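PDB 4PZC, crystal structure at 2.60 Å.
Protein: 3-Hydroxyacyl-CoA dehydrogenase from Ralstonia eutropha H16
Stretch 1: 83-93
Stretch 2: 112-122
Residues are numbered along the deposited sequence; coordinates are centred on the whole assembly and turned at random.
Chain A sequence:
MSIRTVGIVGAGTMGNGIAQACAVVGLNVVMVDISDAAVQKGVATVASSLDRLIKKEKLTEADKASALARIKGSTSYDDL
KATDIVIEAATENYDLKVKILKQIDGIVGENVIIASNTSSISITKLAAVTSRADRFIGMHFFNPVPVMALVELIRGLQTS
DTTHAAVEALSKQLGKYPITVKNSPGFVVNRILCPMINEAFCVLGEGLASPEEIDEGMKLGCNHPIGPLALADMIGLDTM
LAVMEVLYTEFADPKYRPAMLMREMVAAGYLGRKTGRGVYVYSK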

# COMPACT_ATOMS: atom_id res chain seq x y z
N THR A 83 -0.18 37.15 -15.70
CA THR A 83 -0.42 35.74 -15.51
C THR A 83 -1.90 35.44 -15.38
O THR A 83 -2.65 36.25 -14.84
CB THR A 83 0.28 35.24 -14.24
OG1 THR A 83 -0.17 36.00 -13.11
CG2 THR A 83 1.79 35.41 -14.37
N ASP A 84 -2.30 34.26 -15.87
CA ASP A 84 -3.69 33.78 -15.79
C ASP A 84 -4.02 33.23 -14.40
O ASP A 84 -5.14 33.32 -13.93
CB ASP A 84 -3.97 32.70 -16.85
CG ASP A 84 -3.56 33.14 -18.27
OD1 ASP A 84 -3.72 34.32 -18.63
OD2 ASP A 84 -3.07 32.28 -19.04
N ILE A 85 -3.01 32.66 -13.74
CA ILE A 85 -3.17 31.97 -12.45
C ILE A 85 -1.81 31.84 -11.75
O ILE A 85 -0.76 31.72 -12.41
CB ILE A 85 -3.77 30.57 -12.67
CG1 ILE A 85 -3.59 29.69 -11.43
CG2 ILE A 85 -3.08 29.88 -13.85
CD1 ILE A 85 -4.39 28.41 -11.46
N VAL A 86 -1.83 31.83 -10.42
CA VAL A 86 -0.60 31.77 -9.62
C VAL A 86 -0.58 30.59 -8.63
O VAL A 86 -1.52 30.40 -7.84
CB VAL A 86 -0.40 33.08 -8.85
CG1 VAL A 86 1.05 33.22 -8.40
CG2 VAL A 86 -0.81 34.27 -9.71
N ILE A 87 0.51 29.83 -8.66
CA ILE A 87 0.69 28.66 -7.83
C ILE A 87 1.77 28.99 -6.83
O ILE A 87 2.95 29.07 -7.19
CB ILE A 87 1.18 27.44 -8.64
CG1 ILE A 87 0.12 26.98 -9.64
CG2 ILE A 87 1.57 26.29 -7.70
CD1 ILE A 87 0.66 26.03 -10.68
N GLU A 88 1.37 29.19 -5.57
CA GLU A 88 2.34 29.37 -4.52
C GLU A 88 2.86 27.99 -4.23
O GLU A 88 2.10 27.05 -4.03
CB GLU A 88 1.76 30.03 -3.27
CG GLU A 88 2.77 30.15 -2.13
CD GLU A 88 2.95 28.85 -1.39
OE1 GLU A 88 1.96 28.45 -0.75
OE2 GLU A 88 4.03 28.21 -1.48
N ALA A 89 4.19 27.90 -4.21
CA ALA A 89 4.88 26.63 -4.13
C ALA A 89 6.20 26.85 -3.40
O ALA A 89 7.23 26.26 -3.71
CB ALA A 89 5.12 26.10 -5.54
N ALA A 90 6.15 27.71 -2.39
CA ALA A 90 7.37 28.26 -1.85
C ALA A 90 7.58 27.91 -0.42
O ALA A 90 8.73 27.79 -0.02
CB ALA A 90 7.38 29.76 -2.01
N THR A 91 6.51 27.78 0.37
CA THR A 91 6.67 27.24 1.72
C THR A 91 5.47 26.53 2.35
O THR A 91 4.32 26.76 1.99
CB THR A 91 7.17 28.32 2.70
OG1 THR A 91 8.05 27.73 3.67
CG2 THR A 91 6.00 29.01 3.40
N GLU A 92 5.80 25.69 3.32
CA GLU A 92 4.84 25.04 4.21
C GLU A 92 4.79 25.65 5.63
O GLU A 92 4.13 25.09 6.50
CB GLU A 92 5.17 23.54 4.30
CG GLU A 92 5.01 22.83 2.97
CD GLU A 92 3.56 22.49 2.63
OE1 GLU A 92 2.60 22.95 3.30
OE2 GLU A 92 3.38 21.74 1.67
N ASN A 93 5.47 26.78 5.86
CA ASN A 93 5.17 27.61 7.03
C ASN A 93 3.84 28.33 6.84
O ASN A 93 3.65 28.99 5.81
CB ASN A 93 6.26 28.65 7.32
CG ASN A 93 5.98 29.42 8.62
OD1 ASN A 93 5.16 30.36 8.65
ND2 ASN A 93 6.64 29.02 9.70
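Stretch 2 112-122: VIIASNTSSIS

Neighbouring parallel strands fit together by a simple rule: the backbones are laced at an almost constant spacing, and the side chains, alternating between the two faces, settle into whatever room their partners leave. The pairing of residues 85-88 with 113-117 in this 3-hydroxyacyl-CoA dehydrogenase is a clear example. Both segments are extended, and the second runs in the same direction as the first, with 20° between their N-to-C directions and a closest axial approach of 4.5 Å. Ile 85 lies beside Ile 113, Val 86 beside Ile 114, Ile 87 beside Ala 115 and Glu 88 beside Ser 116, each pair with its CA atoms 4.7 to 4.9 Å apart.

The lacing is characteristic of parallel sheets, in which one residue bonds to two residues flanking its partner. Val 86 N donates to Ile 113 O (2.9 Å), while Val 86 O accepts from Ala 115 N (2.8 Å), so that Val 86 straddles Ile 114. Glu 88 repeats the pattern around Ser 116: Glu 88 N reaches Ala 115 O at 3.0 Å, and Asn 117 N reaches Glu 88 O at 2.9 Å.

On the face carrying Ile 85 and Ile 87, a tight pair is followed by a looser one. Ile 85 meets another branched chain, its CD1 lying 3.5 Å from CG2 of Ile 113. One pair further on, Ile 87 faces the short methyl of Ala 115, and its CG1 comes no closer than 4.4 Å to that CB.

Before the strand begins, Val 112 turns its CA-to-CB bond toward stretch 1 and sets its two methyls against the backbone oxygens of Thr 83 and Asp 84 (CG2 to Thr 83 O and CG1 to Asp 84 O, 3.5 Å each); CG1 also lies 4.3 Å from CG2 of Val 86, on the other face.

The face of Val 86 and Glu 88 ends in a polar fit. The small Ser 116 donates through OG to OE1 of Glu 88 at 2.7 Å. Glu 88 OE2 accepts from Ala 90 N at a very short 2.4 Å and from Thr 91 N at 3.1 Å, holding the turn beyond the strand.

Past that turn, Glu 92 provides the last bump. Its CA-to-CB bond points sideways, but the end of the chain comes nearer and nestles against the loop from Thr 118 to Ile 121. Thr 118 OG1 donates to its OE1 at 2.7 Å, and Ser 119 N to its OE2 at 3.3 Å.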

# COMPACT_ATOMS: atom_id res chain seq x y z
N VAL A 112 -8.32 36.35 -11.58
CA VAL A 112 -7.13 35.50 -11.66
C VAL A 112 -7.12 34.54 -10.45
O VAL A 112 -7.31 34.95 -9.31
CB VAL A 112 -5.83 36.35 -11.78
CG1 VAL A 112 -4.59 35.56 -11.36
CG2 VAL A 112 -5.67 36.88 -13.21
N ILE A 113 -6.90 33.25 -10.73
CA ILE A 113 -6.94 32.18 -9.73
C ILE A 113 -5.63 32.05 -8.98
O ILE A 113 -4.58 32.03 -9.59
CB ILE A 113 -7.20 30.81 -10.41
CG1 ILE A 113 -8.60 30.79 -11.04
CG2 ILE A 113 -7.00 29.65 -9.42
CD1 ILE A 113 -8.80 29.67 -12.04
N ILE A 114 -5.73 31.92 -7.67
CA ILE A 114 -4.60 31.65 -6.81
C ILE A 114 -4.73 30.23 -6.26
O ILE A 114 -5.68 29.91 -5.55
CB ILE A 114 -4.55 32.64 -5.63
CG1 ILE A 114 -4.48 34.10 -6.14
CG2 ILE A 114 -3.39 32.31 -4.70
CD1 ILE A 114 -4.80 35.17 -5.10
N ALA A 115 -3.77 29.38 -6.61
CA ALA A 115 -3.70 28.03 -6.09
C ALA A 115 -2.51 27.96 -5.15
O ALA A 115 -1.55 28.68 -5.35
CB ALA A 115 -3.53 27.03 -7.21
N SER A 116 -2.59 27.10 -4.14
CA SER A 116 -1.43 26.82 -3.26
C SER A 116 -1.12 25.34 -3.16
O SER A 116 -2.00 24.55 -2.84
CB SER A 116 -1.66 27.36 -1.86
OG SER A 116 -0.46 27.24 -1.12
N ASN A 117 0.12 24.97 -3.45
CA ASN A 117 0.57 23.60 -3.31
C ASN A 117 0.92 23.31 -1.84
O ASN A 117 1.59 24.11 -1.19
CB ASN A 117 1.77 23.38 -4.21
CG ASN A 117 2.34 22.00 -4.07
OD1 ASN A 117 3.47 21.81 -3.62
ND2 ASN A 117 1.57 21.02 -4.43
N THR A 118 0.45 22.18 -1.31
CA THR A 118 0.66 21.80 0.11
C THR A 118 0.26 20.33 0.32
O THR A 118 -0.52 19.79 -0.46
CB THR A 118 -0.16 22.69 1.08
OG1 THR A 118 0.12 22.37 2.46
CG2 THR A 118 -1.65 22.55 0.81
N SER A 119 0.83 19.70 1.34
CA SER A 119 0.45 18.35 1.77
C SER A 119 -0.48 18.37 2.96
O SER A 119 -1.30 17.47 3.12
CB SER A 119 1.67 17.56 2.14
OG SER A 119 2.73 18.44 2.39
N SER A 120 -0.37 19.40 3.78
CA SER A 120 -0.95 19.38 5.11
C SER A 120 -1.89 20.53 5.43
O SER A 120 -2.77 20.36 6.26
CB SER A 120 0.18 19.38 6.15
OG SER A 120 1.15 20.39 5.89
N ILE A 121 -1.72 21.68 4.78
CA ILE A 121 -2.37 22.91 5.23
C ILE A 121 -3.83 23.05 4.72
O ILE A 121 -4.14 22.79 3.54
CB ILE A 121 -1.56 24.15 4.84
CG1 ILE A 121 -0.07 24.05 5.28
CG2 ILE A 121 -2.20 25.41 5.43
CD1 ILE A 121 0.21 24.34 6.75
N SER A 122 -4.73 23.48 5.62
CA SER A 122 -6.14 23.61 5.27
C SER A 122 -6.38 24.64 4.16
O SER A 122 -6.30 25.87 4.37
CB SER A 122 -7.00 23.98 6.48
OG SER A 122 -8.36 24.07 6.08